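Local coordinates for protein hydrogenase (NiFe) small subunit HydA (Allochromatium vinosum, PDB 3MYR) that probably passes electrons between its iron-sulfur clusters, as the small subunit of a heterodimeric [NiFe] hydrogenase thought to oxidise hydrogen with an electron acceptor, at residues 4-8 against 67-71; 20-26 against 149-155. Residues are numbered along the deposited sequence.

Contact 1: residues 4-8 against 67-71; sequences PSVIW and QYLVI
Two neighbouring parallel strands of an alpha/beta domain with a flavodoxin-like central sheet meet here. The apolar centre is the sheet face that carries V6, W8, L69 and I71. I71 (chi1 m, chi2 t) touches V6 and W8 of the other strand: its CD1 lies 3.9 Å from V6 CG1, and its CG2 sits over the six-membered ring of W8 in a CH-pi contact, 3.7 Å from the centroid. W8 has chi1 t and chi2 near -70°. V6 CG2 packs 4.1 Å from L69 CB. Helix 151-164 covers this face through I158 and Y161. On the other face I7 (chi1 m, chi2 t) puts CD1 3.9 Å from CD1 of Y68, with A60 and M61 of helix 50-63 beyond. From S5 and from Y68 onward the backbones are extended, and the strand axes approach to 4.7 Å at 24°. V6 pairs with L69, I7 with V70 and W8 with I71, each pair 4.8 Å apart between CA atoms. Strand 38-41 lies on the other side of 5-10. At the polar edge, S5 OG is hydrogen-bonded to D40 OD1 and Y68 OH to T100 O. Three backbone hydrogen bonds join the strands in the parallel pattern: I7 N to L69 O at 2.9 Å, L69 N to S5 O at 2.8 Å, and I71 N to I7 O at 2.8 Å.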
ATOM      1  N   PRO A   4     -22.219  16.525  -8.176  1.00 29.70           N
ATOM      2  CA  PRO A   4     -22.559  16.320  -6.778  1.00 29.27           C
ATOM      3  C   PRO A   4     -21.289  16.081  -5.947  1.00 27.02           C
ATOM      4  O   PRO A   4     -20.365  15.377  -6.383  1.00 24.09           O
ATOM      5  CB  PRO A   4     -23.439  15.054  -6.797  1.00 29.73           C
ATOM      6  CG  PRO A   4     -23.282  14.487  -8.139  1.00 32.73           C
ATOM      7  CD  PRO A   4     -22.947  15.611  -9.071  1.00 30.22           C
ATOM      8  N   SER A   5     -21.266  16.657  -4.769  1.00 25.40           N
ATOM      9  CA  SER A   5     -20.095  16.609  -3.907  1.00 25.09           C
ATOM     10  C   SER A   5     -19.900  15.282  -3.156  1.00 25.90           C
ATOM     11  O   SER A   5     -20.880  14.681  -2.648  1.00 23.82           O
ATOM     12  CB  SER A   5     -20.175  17.735  -2.921  1.00 25.43           C
ATOM     13  OG  SER A   5     -19.094  17.669  -1.997  1.00 29.23           O
ATOM     14  N   VAL A   6     -18.636  14.817  -3.134  1.00 25.22           N
ATOM     15  CA  VAL A   6     -18.267  13.573  -2.457  1.00 22.88           C
ATOM     16  C   VAL A   6     -17.087  13.794  -1.501  1.00 22.49           C
ATOM     17  O   VAL A   6     -16.071  14.399  -1.873  1.00 22.57           O
ATOM     18  CB  VAL A   6     -17.936  12.483  -3.462  1.00 22.26           C
ATOM     19  CG1 VAL A   6     -17.428  11.234  -2.691  1.00 23.39           C
ATOM     20  CG2 VAL A   6     -19.204  12.154  -4.339  1.00 22.61           C
ATOM     21  N   ILE A   7     -17.264  13.438  -0.235  1.00 20.34           N
ATOM     22  CA  ILE A   7     -16.221  13.560   0.737  1.00 18.34           C
ATOM     23  C   ILE A   7     -15.811  12.143   1.172  1.00 22.30           C
ATOM     24  O   ILE A   7     -16.675  11.350   1.604  1.00 21.35           O
ATOM     25  CB  ILE A   7     -16.688  14.309   1.969  1.00 19.92           C
ATOM     26  CG1 ILE A   7     -16.910  15.805   1.575  1.00 25.12           C
ATOM     27  CG2 ILE A   7     -15.515  14.309   3.056  1.00 15.51           C
ATOM     28  CD1 ILE A   7     -17.571  16.629   2.717  1.00 25.92           C
ATOM     29  N   TRP A   8     -14.517  11.828   1.015  1.00 21.85           N
ATOM     30  CA  TRP A   8     -13.983  10.505   1.293  1.00 21.25           C
ATOM     31  C   TRP A   8     -13.242  10.581   2.632  1.00 21.50           C
ATOM     32  O   TRP A   8     -12.224  11.304   2.741  1.00 22.44           O
ATOM     33  CB  TRP A   8     -13.048  10.047   0.162  1.00 19.25           C
ATOM     34  CG  TRP A   8     -12.681   8.596   0.328  1.00 22.00           C
ATOM     35  CD1 TRP A   8     -11.858   8.056   1.309  1.00 25.85           C
ATOM     36  CD2 TRP A   8     -13.095   7.491  -0.489  1.00 24.42           C
ATOM     37  NE1 TRP A   8     -11.685   6.707   1.091  1.00 24.98           N
ATOM     38  CE2 TRP A   8     -12.455   6.333   0.017  1.00 22.72           C
ATOM     39  CE3 TRP A   8     -13.889   7.374  -1.662  1.00 23.49           C
ATOM     40  CZ2 TRP A   8     -12.586   5.078  -0.598  1.00 20.91           C
ATOM     41  CZ3 TRP A   8     -14.083   6.125  -2.196  1.00 20.99           C
ATOM     42  CH2 TRP A   8     -13.401   4.992  -1.677  1.00 23.83           C
ATOM     43  N   GLN A  67     -26.631  17.690   0.779  1.00 29.38           N
ATOM     44  CA  GLN A  67     -26.599  17.146  -0.596  1.00 29.27           C
ATOM     45  C   GLN A  67     -25.371  16.299  -0.794  1.00 27.35           C
ATOM     46  O   GLN A  67     -25.326  15.547  -1.721  1.00 26.94           O
ATOM     47  CB  GLN A  67     -26.586  18.237  -1.707  1.00 29.78           C
ATOM     48  CG  GLN A  67     -27.792  19.252  -1.685  1.00 41.40           C
ATOM     49  CD  GLN A  67     -29.158  18.552  -1.834  1.00 52.89           C
ATOM     50  OE1 GLN A  67     -29.375  17.719  -2.738  1.00 55.71           O
ATOM     51  NE2 GLN A  67     -30.071  18.850  -0.903  1.00 58.29           N
ATOM     52  N   TYR A  68     -24.337  16.445   0.013  1.00 26.17           N
ATOM     53  CA  TYR A  68     -23.102  15.714  -0.333  1.00 24.31           C
ATOM     54  C   TYR A  68     -23.143  14.225   0.086  1.00 23.46           C
ATOM     55  O   TYR A  68     -23.821  13.844   1.029  1.00 22.99           O
ATOM     56  CB  TYR A  68     -21.867  16.465   0.166  1.00 22.36           C
ATOM     57  CG  TYR A  68     -21.867  16.637   1.684  1.00 26.35           C
ATOM     58  CD1 TYR A  68     -21.338  15.646   2.517  1.00 19.84           C
ATOM     59  CD2 TYR A  68     -22.417  17.776   2.278  1.00 24.40           C
ATOM     60  CE1 TYR A  68     -21.342  15.827   3.932  1.00 23.71           C
ATOM     61  CE2 TYR A  68     -22.422  17.976   3.675  1.00 25.80           C
ATOM     62  CZ  TYR A  68     -21.894  17.002   4.483  1.00 25.12           C
ATOM     63  OH  TYR A  68     -21.936  17.191   5.841  1.00 25.62           O
ATOM     64  N   LEU A  69     -22.369  13.399  -0.594  1.00 22.10           N
ATOM     65  CA  LEU A  69     -22.216  12.019  -0.221  1.00 23.93           C
ATOM     66  C   LEU A  69     -20.926  11.849   0.605  1.00 22.74           C
ATOM     67  O   LEU A  69     -19.886  12.423   0.259  1.00 21.19           O
ATOM     68  CB  LEU A  69     -22.017  11.285  -1.537  1.00 22.95           C
ATOM     69  CG  LEU A  69     -22.426   9.854  -1.784  1.00 33.40           C
ATOM     70  CD1 LEU A  69     -21.309   9.171  -2.527  1.00 28.47           C
ATOM     71  CD2 LEU A  69     -22.975   8.991  -0.614  1.00 30.55           C
ATOM     72  N   VAL A  70     -20.971  11.067   1.683  1.00 20.89           N
ATOM     73  CA  VAL A  70     -19.766  10.781   2.423  1.00 21.13           C
ATOM     74  C   VAL A  70     -19.449   9.294   2.118  1.00 21.80           C
ATOM     75  O   VAL A  70     -20.346   8.443   2.165  1.00 21.51           O
ATOM     76  CB  VAL A  70     -19.964  11.013   3.954  1.00 22.70           C
ATOM     77  CG1 VAL A  70     -18.729  10.619   4.758  1.00 16.17           C
ATOM     78  CG2 VAL A  70     -20.256  12.481   4.186  1.00 23.71           C
ATOM     79  N   ILE A  71     -18.216   8.998   1.718  1.00 19.55           N
ATOM     80  CA  ILE A  71     -17.758   7.592   1.681  1.00 19.61           C
ATOM     81  C   ILE A  71     -16.750   7.411   2.820  1.00 21.09           C
ATOM     82  O   ILE A  71     -15.912   8.333   3.076  1.00 20.60           O
ATOM     83  CB  ILE A  71     -17.122   7.297   0.332  1.00 18.58           C
ATOM     84  CG1 ILE A  71     -18.203   7.571  -0.767  1.00 22.38           C
ATOM     85  CG2 ILE A  71     -16.612   5.850   0.303  1.00 18.71           C
ATOM     86  CD1 ILE A  71     -17.736   7.341  -2.189  1.00 20.90           C
TER

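Contact 2: residues 20-26 against 149-155; sequences SLTRAHA and PIPMVIT
The end of helix 16-23 and the loop after it fit against the first turn of helix 151-164 in the flavodoxin-like domain that holds the [4Fe-4S] cluster bound by C14, C17, C113 and C147. I150 is the N-cap, and P151 opens the helix. The P151 ring is the main bump and fills a hollow of S20, R23 and A24: P151 CB lies 3.2 Å from S20 O and 3.9 Å from A24 CB, and P151 CG 3.5 Å from R23 CB. W233, a residue of the [3Fe-4S] site, also packs on P151. In return, A24 CB points into a notch between P151, M152 and T155, 4.0 Å from M152 CG and 3.3 Å from T155 CG2. A24 itself is extended (-64/134), so the chain leaves the helix there. L21 CD1 is 3.8 Å from T155 CG2 and 4.2 Å from I154 CG2. I154 (chi1 m, chi2 t) brings CD1 within 3.6 Å of S20 OG. S20 (chi1 t) donates from OG to P149 O at 2.7 Å. T22 O accepts hydrogen bonds from Q198 and R199 of the large subunit. At the outer end M152 SD is 3.4 Å from A26 O, and one water gives hydrogen bonds to A26 O (2.8 Å) and M152 O (3.2 Å) and accepts one from T155 OG1 at 3.1 Å.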
ATOM      1  N   SER A  20      -8.738  -0.251  -4.582  1.00 17.70           N
ATOM      2  CA  SER A  20      -9.732  -1.016  -5.335  1.00 17.74           C
ATOM      3  C   SER A  20     -10.505  -0.046  -6.270  1.00 16.49           C
ATOM      4  O   SER A  20     -10.681  -0.281  -7.476  1.00 18.28           O
ATOM      5  CB  SER A  20     -10.728  -1.699  -4.380  1.00 14.12           C
ATOM      6  OG  SER A  20     -11.637  -2.449  -5.147  1.00 19.29           O
ATOM      7  N   LEU A  21     -10.984   1.051  -5.704  1.00 16.48           N
ATOM      8  CA  LEU A  21     -11.683   2.088  -6.485  1.00 17.28           C
ATOM      9  C   LEU A  21     -10.876   2.505  -7.728  1.00 17.43           C
ATOM     10  O   LEU A  21     -11.442   2.703  -8.795  1.00 16.35           O
ATOM     11  CB  LEU A  21     -11.896   3.346  -5.607  1.00 16.37           C
ATOM     12  CG  LEU A  21     -12.448   4.611  -6.309  1.00 23.69           C
ATOM     13  CD1 LEU A  21     -13.853   4.441  -6.899  1.00 25.58           C
ATOM     14  CD2 LEU A  21     -12.373   5.850  -5.343  1.00 26.91           C
ATOM     15  N   THR A  22      -9.558   2.695  -7.580  1.00 17.21           N
ATOM     16  CA  THR A  22      -8.714   3.062  -8.770  1.00 19.14           C
ATOM     17  C   THR A  22      -8.598   1.927  -9.774  1.00 18.89           C
ATOM     18  O   THR A  22      -8.276   2.172 -10.932  1.00 17.98           O
ATOM     19  CB  THR A  22      -7.232   3.475  -8.419  1.00 19.30           C
ATOM     20  OG1 THR A  22      -6.500   2.285  -8.087  1.00 16.20           O
ATOM     21  CG2 THR A  22      -7.173   4.461  -7.259  1.00 16.63           C
ATOM     22  N   ARG A  23      -8.917   0.693  -9.362  1.00 16.84           N
ATOM     23  CA  ARG A  23      -8.881  -0.406 -10.352  1.00 15.20           C
ATOM     24  C   ARG A  23     -10.050  -0.449 -11.324  1.00 16.83           C
ATOM     25  O   ARG A  23      -9.961  -1.131 -12.365  1.00 16.87           O
ATOM     26  CB  ARG A  23      -8.758  -1.807  -9.689  1.00 17.43           C
ATOM     27  CG  ARG A  23      -7.528  -1.945  -8.756  1.00 16.95           C
ATOM     28  CD  ARG A  23      -6.151  -1.772  -9.467  1.00 19.94           C
ATOM     29  NE  ARG A  23      -5.164  -2.125  -8.429  1.00 16.93           N
ATOM     30  CZ  ARG A  23      -4.632  -1.325  -7.531  1.00 17.82           C
ATOM     31  NH1 ARG A  23      -4.657   0.023  -7.664  1.00 19.24           N
ATOM     32  NH2 ARG A  23      -3.992  -1.898  -6.504  1.00 17.18           N
ATOM     33  N   ALA A  24     -11.163   0.184 -10.963  1.00 15.49           N
ATOM     34  CA  ALA A  24     -12.420  -0.026 -11.673  1.00 17.83           C
ATOM     35  C   ALA A  24     -12.295   0.458 -13.119  1.00 18.42           C
ATOM     36  O   ALA A  24     -11.877   1.624 -13.369  1.00 18.42           O
ATOM     37  CB  ALA A  24     -13.594   0.737 -10.958  1.00 17.47           C
ATOM     38  N   HIS A  25     -12.764  -0.369 -14.049  1.00 17.63           N
ATOM     39  CA  HIS A  25     -12.613  -0.066 -15.476  1.00 21.54           C
ATOM     40  C   HIS A  25     -13.785   0.754 -15.991  1.00 21.38           C
ATOM     41  O   HIS A  25     -13.657   1.390 -17.014  1.00 24.47           O
ATOM     42  CB  HIS A  25     -12.474  -1.404 -16.233  1.00 23.95           C
ATOM     43  CG  HIS A  25     -12.208  -1.282 -17.704  1.00 36.28           C
ATOM     44  ND1 HIS A  25     -10.962  -0.916 -18.220  1.00 49.33           N
ATOM     45  CD2 HIS A  25     -12.995  -1.551 -18.789  1.00 46.00           C
ATOM     46  CE1 HIS A  25     -11.023  -0.891 -19.553  1.00 47.09           C
ATOM     47  NE2 HIS A  25     -12.237  -1.285 -19.922  1.00 48.33           N
ATOM     48  N   ALA A  26     -14.949   0.734 -15.325  1.00 20.79           N
ATOM     49  CA  ALA A  26     -16.128   1.540 -15.817  1.00 23.22           C
ATOM     50  C   ALA A  26     -17.104   1.737 -14.709  1.00 23.76           C
ATOM     51  O   ALA A  26     -17.568   0.766 -14.148  1.00 26.91           O
ATOM     52  CB  ALA A  26     -16.915   0.844 -16.948  1.00 21.61           C
ATOM     53  N   PRO A 149     -13.830  -4.579  -1.332  1.00 14.16           N
ATOM     54  CA  PRO A 149     -14.903  -4.896  -2.260  1.00 15.19           C
ATOM     55  C   PRO A 149     -14.305  -4.915  -3.674  1.00 13.91           C
ATOM     56  O   PRO A 149     -13.310  -4.242  -3.968  1.00 14.82           O
ATOM     57  CB  PRO A 149     -15.870  -3.632  -2.140  1.00 14.56           C
ATOM     58  CG  PRO A 149     -15.481  -3.005  -0.736  1.00 17.03           C
ATOM     59  CD  PRO A 149     -13.984  -3.230  -0.736  1.00 14.61           C
ATOM     60  N   ILE A 150     -14.999  -5.587  -4.558  1.00 15.84           N
ATOM     61  CA  ILE A 150     -14.682  -5.570  -5.999  1.00 14.19           C
ATOM     62  C   ILE A 150     -14.691  -4.172  -6.608  1.00 16.68           C
ATOM     63  O   ILE A 150     -15.619  -3.419  -6.417  1.00 17.21           O
ATOM     64  CB  ILE A 150     -15.655  -6.456  -6.736  1.00 13.52           C
ATOM     65  CG1 ILE A 150     -15.514  -7.918  -6.185  1.00 15.19           C
ATOM     66  CG2 ILE A 150     -15.306  -6.520  -8.259  1.00 16.10           C
ATOM     67  CD1 ILE A 150     -16.779  -8.854  -6.653  1.00 12.35           C
ATOM     68  N   PRO A 151     -13.707  -3.871  -7.477  1.00 17.07           N
ATOM     69  CA  PRO A 151     -13.617  -2.449  -7.905  1.00 16.99           C
ATOM     70  C   PRO A 151     -14.901  -2.010  -8.566  1.00 20.19           C
ATOM     71  O   PRO A 151     -15.365  -0.887  -8.273  1.00 18.06           O
ATOM     72  CB  PRO A 151     -12.505  -2.485  -8.968  1.00 13.81           C
ATOM     73  CG  PRO A 151     -11.519  -3.548  -8.379  1.00 13.10           C
ATOM     74  CD  PRO A 151     -12.460  -4.616  -7.703  1.00 12.78           C
ATOM     75  N   MET A 152     -15.440  -2.846  -9.489  1.00 17.14           N
ATOM     76  CA  MET A 152     -16.643  -2.421 -10.204  1.00 17.69           C
ATOM     77  C   MET A 152     -17.921  -2.586  -9.409  1.00 18.28           C
ATOM     78  O   MET A 152     -18.941  -2.031  -9.799  1.00 18.10           O
ATOM     79  CB  MET A 152     -16.728  -3.068 -11.571  1.00 17.23           C
ATOM     80  CG  MET A 152     -15.810  -2.177 -12.475  1.00 20.94           C
ATOM     81  SD  MET A 152     -16.186  -2.366 -14.159  1.00 31.16           S
ATOM     82  CE  MET A 152     -15.595  -4.040 -14.491  1.00 29.79           C
ATOM     83  N   VAL A 153     -17.829  -3.161  -8.192  1.00 16.77           N
ATOM     84  CA  VAL A 153     -18.947  -3.028  -7.233  1.00 15.08           C
ATOM     85  C   VAL A 153     -18.940  -1.652  -6.622  1.00 16.30           C
ATOM     86  O   VAL A 153     -19.994  -1.019  -6.471  1.00 19.93           O
ATOM     87  CB  VAL A 153     -18.901  -4.129  -6.157  1.00 15.80           C
ATOM     88  CG1 VAL A 153     -19.863  -3.809  -4.998  1.00 14.90           C
ATOM     89  CG2 VAL A 153     -19.216  -5.479  -6.808  1.00 12.92           C
ATOM     90  N   ILE A 154     -17.772  -1.173  -6.205  1.00 19.36           N
ATOM     91  CA  ILE A 154     -17.697   0.208  -5.670  1.00 18.98           C
ATOM     92  C   ILE A 154     -18.229   1.226  -6.687  1.00 19.67           C
ATOM     93  O   ILE A 154     -19.100   1.998  -6.371  1.00 18.98           O
ATOM     94  CB  ILE A 154     -16.304   0.576  -5.223  1.00 18.16           C
ATOM     95  CG1 ILE A 154     -15.803  -0.489  -4.240  1.00 18.17           C
ATOM     96  CG2 ILE A 154     -16.266   1.970  -4.513  1.00 20.46           C
ATOM     97  CD1 ILE A 154     -14.289  -0.345  -3.946  1.00 19.42           C
ATOM     98  N   THR A 155     -17.722   1.226  -7.915  1.00 18.39           N
ATOM     99  CA  THR A 155     -18.183   2.240  -8.852  1.00 19.70           C
ATOM    100  C   THR A 155     -19.618   1.908  -9.336  1.00 18.66           C
ATOM    101  O   THR A 155     -20.330   2.790  -9.726  1.00 20.68           O
ATOM    102  CB  THR A 155     -17.221   2.352 -10.078  1.00 19.87           C
ATOM    103  OG1 THR A 155     -17.034   1.040 -10.641  1.00 16.87           O
ATOM    104  CG2 THR A 155     -15.842   2.825  -9.640  1.00 20.40           C
TER
HETATM  105  O   HOH W   1     -19.403  -0.180 -12.315  1.00 21.43           O

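Overall arrangement
Both contacts belong to the same alpha/beta domain, with centres about 17 Å apart. Contact 1 lies within the central sheet. Contact 2 joins two helices beside it. The segments alternate along the chain: 4-8, 20-26, 67-71, 149-155. Helix 16-23 follows strand 5-10 after a short loop that carries C14, so the first segments of the two contacts are close in sequence, while helix 151-164 serves both. The contacts touch where W8 CZ3 packs 3.6 Å from L21 CD2. The side chain of C17, a ligand of the [4Fe-4S] cluster, is about 5 Å from that of W8 and 4 Å from that of P149. Sheet and helices thus meet close to this cluster.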